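PDB 2R7K: 5-formaminoimidazole-4-carboxamide-1-(beta)-D-ribofuranosyl 5'-monophosphate synthetase from Methanocaldococcus jannaschii, which catalyses the ATP- and formate-dependent formylation of the purine precursor AICAR to FAICAR without folates. Local coordinates for the interface of chains A and B. Residues are numbered along the deposited sequence; one frame, centred on the assembly and turned at random. Chains: chain A/B, 5-formaminoimidazole-4-carboxamide-1-(beta)-D-ribofuranosyl 5'-monophosphate synthetase.

The interface of chains A and B. Residues chain A 328, 330-334; chain B 34, 57-58.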
ATOM      1  N   TYR A 328      -9.453 -14.450   6.339  1.00 26.90           N
ATOM      2  CA  TYR A 328      -9.781 -15.203   5.126  1.00 28.73           C
ATOM      3  C   TYR A 328      -9.800 -14.339   3.856  1.00 30.24           C
ATOM      4  O   TYR A 328      -9.253 -14.737   2.825  1.00 29.98           O
ATOM      5  CB  TYR A 328     -11.123 -15.940   5.299  1.00 30.56           C
ATOM      6  CG  TYR A 328     -11.071 -16.979   6.399  1.00 30.97           C
ATOM      7  CD1 TYR A 328     -10.279 -18.113   6.264  1.00 26.54           C
ATOM      8  CD2 TYR A 328     -11.794 -16.816   7.581  1.00 34.58           C
ATOM      9  CE1 TYR A 328     -10.204 -19.068   7.274  1.00 31.94           C
ATOM     10  CE2 TYR A 328     -11.727 -17.768   8.601  1.00 31.72           C
ATOM     11  CZ  TYR A 328     -10.938 -18.887   8.439  1.00 31.53           C
ATOM     12  OH  TYR A 328     -10.869 -19.830   9.438  1.00 37.13           O
ATOM     13  N   PHE A 330      -8.220 -11.689   3.242  1.00 29.51           N
ATOM     14  CA  PHE A 330      -6.829 -11.308   2.970  1.00 26.98           C
ATOM     15  C   PHE A 330      -6.096 -12.279   2.051  1.00 34.04           C
ATOM     16  O   PHE A 330      -5.221 -11.868   1.289  1.00 27.45           O
ATOM     17  CB  PHE A 330      -6.058 -11.226   4.287  1.00 26.17           C
ATOM     18  CG  PHE A 330      -4.612 -10.808   4.143  1.00 26.06           C
ATOM     19  CD1 PHE A 330      -4.276  -9.472   4.016  1.00 26.77           C
ATOM     20  CD2 PHE A 330      -3.592 -11.748   4.196  1.00 24.62           C
ATOM     21  CE1 PHE A 330      -2.948  -9.075   3.910  1.00 22.40           C
ATOM     22  CE2 PHE A 330      -2.264 -11.360   4.087  1.00 20.70           C
ATOM     23  CZ  PHE A 330      -1.945 -10.027   3.937  1.00 26.16           C
ATOM     24  N   LEU A 331      -6.421 -13.565   2.132  1.00 26.73           N
ATOM     25  CA  LEU A 331      -5.601 -14.573   1.456  1.00 32.55           C
ATOM     26  C   LEU A 331      -5.614 -14.463  -0.065  1.00 33.97           C
ATOM     27  O   LEU A 331      -4.621 -14.783  -0.711  1.00 34.70           O
ATOM     28  CB  LEU A 331      -5.986 -15.994   1.884  1.00 26.41           C
ATOM     29  CG  LEU A 331      -5.842 -16.316   3.368  1.00 30.04           C
ATOM     30  CD1 LEU A 331      -6.523 -17.630   3.686  1.00 29.26           C
ATOM     31  CD2 LEU A 331      -4.370 -16.355   3.774  1.00 24.35           C
ATOM     32  N   TYR A 332      -6.738 -14.022  -0.630  1.00 31.38           N
ATOM     33  CA  TYR A 332      -6.885 -13.941  -2.081  1.00 32.86           C
ATOM     34  C   TYR A 332      -5.816 -13.077  -2.761  1.00 37.44           C
ATOM     35  O   TYR A 332      -5.162 -13.522  -3.704  1.00 36.59           O
ATOM     36  CB  TYR A 332      -8.292 -13.458  -2.464  1.00 37.02           C
ATOM     37  CG  TYR A 332      -9.381 -14.410  -2.005  1.00 42.31           C
ATOM     38  CD1 TYR A 332      -9.550 -15.650  -2.616  1.00 36.05           C
ATOM     39  CD2 TYR A 332     -10.216 -14.084  -0.936  1.00 43.27           C
ATOM     40  CE1 TYR A 332     -10.533 -16.529  -2.193  1.00 44.17           C
ATOM     41  CE2 TYR A 332     -11.202 -14.958  -0.497  1.00 37.59           C
ATOM     42  CZ  TYR A 332     -11.358 -16.177  -1.132  1.00 44.22           C
ATOM     43  OH  TYR A 332     -12.331 -17.050  -0.706  1.00 43.37           O
ATOM     44  N   ASN A 333      -5.642 -11.850  -2.279  1.00 33.12           N
ATOM     45  CA  ASN A 333      -4.718 -10.902  -2.898  1.00 30.39           C
ATOM     46  C   ASN A 333      -3.973 -10.049  -1.881  1.00 31.85           C
ATOM     47  O   ASN A 333      -3.439  -8.993  -2.224  1.00 29.35           O
ATOM     48  CB  ASN A 333      -5.488  -9.980  -3.850  1.00 31.18           C
ATOM     49  CG  ASN A 333      -6.091 -10.724  -5.025  1.00 38.01           C
ATOM     50  OD1 ASN A 333      -5.378 -11.356  -5.802  1.00 41.25           O
ATOM     51  ND2 ASN A 333      -7.408 -10.652  -5.160  1.00 38.12           N
ATOM     52  N   GLY A 334      -3.958 -10.491  -0.626  1.00 24.48           N
ATOM     53  CA  GLY A 334      -3.332  -9.732   0.451  1.00 23.46           C
ATOM     54  C   GLY A 334      -3.916  -8.345   0.647  1.00 26.92           C
ATOM     55  O   GLY A 334      -3.202  -7.401   0.977  1.00 29.40           O
TER
ATOM     56  N   LYS B  34       0.539 -18.589   2.102  1.00 32.95           N
ATOM     57  CA  LYS B  34       0.344 -17.192   1.715  1.00 34.64           C
ATOM     58  C   LYS B  34       1.553 -16.340   2.097  1.00 30.62           C
ATOM     59  O   LYS B  34       2.038 -15.536   1.301  1.00 35.80           O
ATOM     60  CB  LYS B  34      -0.927 -16.616   2.338  1.00 28.66           C
ATOM     61  CG  LYS B  34      -1.243 -15.166   1.922  1.00 32.90           C
ATOM     62  CD  LYS B  34      -1.544 -15.074   0.441  1.00 25.47           C
ATOM     63  CE  LYS B  34      -1.751 -13.629  -0.004  1.00 30.82           C
ATOM     64  NZ  LYS B  34      -2.213 -13.574  -1.411  1.00 31.81           N
ATOM     65  N   ARG B  57      -8.951 -22.599  -3.734  1.00 38.88           N
ATOM     66  CA  ARG B  57      -9.780 -21.413  -3.858  1.00 38.95           C
ATOM     67  C   ARG B  57      -9.109 -20.186  -3.250  1.00 31.47           C
ATOM     68  O   ARG B  57      -9.385 -19.065  -3.656  1.00 34.78           O
ATOM     69  CB  ARG B  57     -11.170 -21.640  -3.259  1.00 38.60           C
ATOM     70  CG  ARG B  57     -11.862 -22.882  -3.799  1.00 39.83           C
ATOM     71  CD  ARG B  57     -13.293 -22.605  -4.225  1.00 43.38           C
ATOM     72  NE  ARG B  57     -13.937 -23.827  -4.695  1.00 46.57           N
ATOM     73  CZ  ARG B  57     -15.105 -24.290  -4.256  1.00 50.05           C
ATOM     74  NH1 ARG B  57     -15.803 -23.617  -3.353  1.00 39.08           N
ATOM     75  NH2 ARG B  57     -15.585 -25.426  -4.743  1.00 44.07           N
ATOM     76  N   PHE B  58      -8.232 -20.399  -2.280  1.00 29.57           N
ATOM     77  CA  PHE B  58      -7.493 -19.283  -1.694  1.00 36.63           C
ATOM     78  C   PHE B  58      -6.205 -19.017  -2.485  1.00 38.57           C
ATOM     79  O   PHE B  58      -5.532 -18.017  -2.262  1.00 35.28           O
ATOM     80  CB  PHE B  58      -7.177 -19.535  -0.216  1.00 33.55           C
ATOM     81  CG  PHE B  58      -8.329 -19.250   0.722  1.00 32.13           C
ATOM     82  CD1 PHE B  58      -8.970 -18.023   0.706  1.00 30.94           C
ATOM     83  CD2 PHE B  58      -8.742 -20.202   1.644  1.00 35.69           C
ATOM     84  CE1 PHE B  58     -10.018 -17.751   1.581  1.00 32.22           C
ATOM     85  CE2 PHE B  58      -9.788 -19.938   2.522  1.00 27.82           C
ATOM     86  CZ  PHE B  58     -10.426 -18.714   2.490  1.00 29.46           C
TER
HETATM   87  O   HOH W   1      -3.758 -16.006  -3.004  1.00 31.80           O
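B:Phe58 pushes its ring from a loop of chain B into a notch formed by A:Tyr328, A:Leu331 and A:Tyr332, at and just before helix 329-333 of chain A. Its CG lies anti to the carbonyl carbon, beside the backbone N. One methyl of A:Leu331, CD1, sits over the middle of the phenyl face, 3.8 Å from the ring centroid, in a CH-pi contact. B:Phe58 CD1 lies over the rim of one face of the A:Tyr332 phenol and CE1 comes 3.4 Å from its CZ, the ring planes inclined roughly midway between parallel and perpendicular. The phenyl tip, CZ, meets A:Tyr328 CD1 at 3.8 Å. An alanine in place of B:Phe58 would remove this ring and would probably loosen the packing of A:Leu331 and A:Tyr332 against chain B.

The other branch of A:Leu331, CD2, rests 3.7 Å from CB of B:Lys34. From helix 29-38 the lysine, with CG anti to the backbone N (chi1 -177°), bends at chi2 (65°), crosses A:Leu331 obliquely and runs extended to the end of helix 329-333. There its amino group NZ donates a 2.8 Å hydrogen bond to A:Leu331 O, approaching from above the carbonyl plane at a C=O...N angle of 136°. The positive charge expected on NZ would suit the carbonyl-rich C-terminal end of this helix.

A water also reaches A:Leu331 O (2.7 Å) and links it to A:Tyr332 O and, at 2.8 Å, to B:Phe58 O, tying the backbone behind the phenyl ring to the same helix end. Aromatic and aliphatic packing, backed by a lysine-to-carbonyl bond and a water bridge, thus joins two subunits, and probably helps hold together the homohexamer, a dimer of trimers.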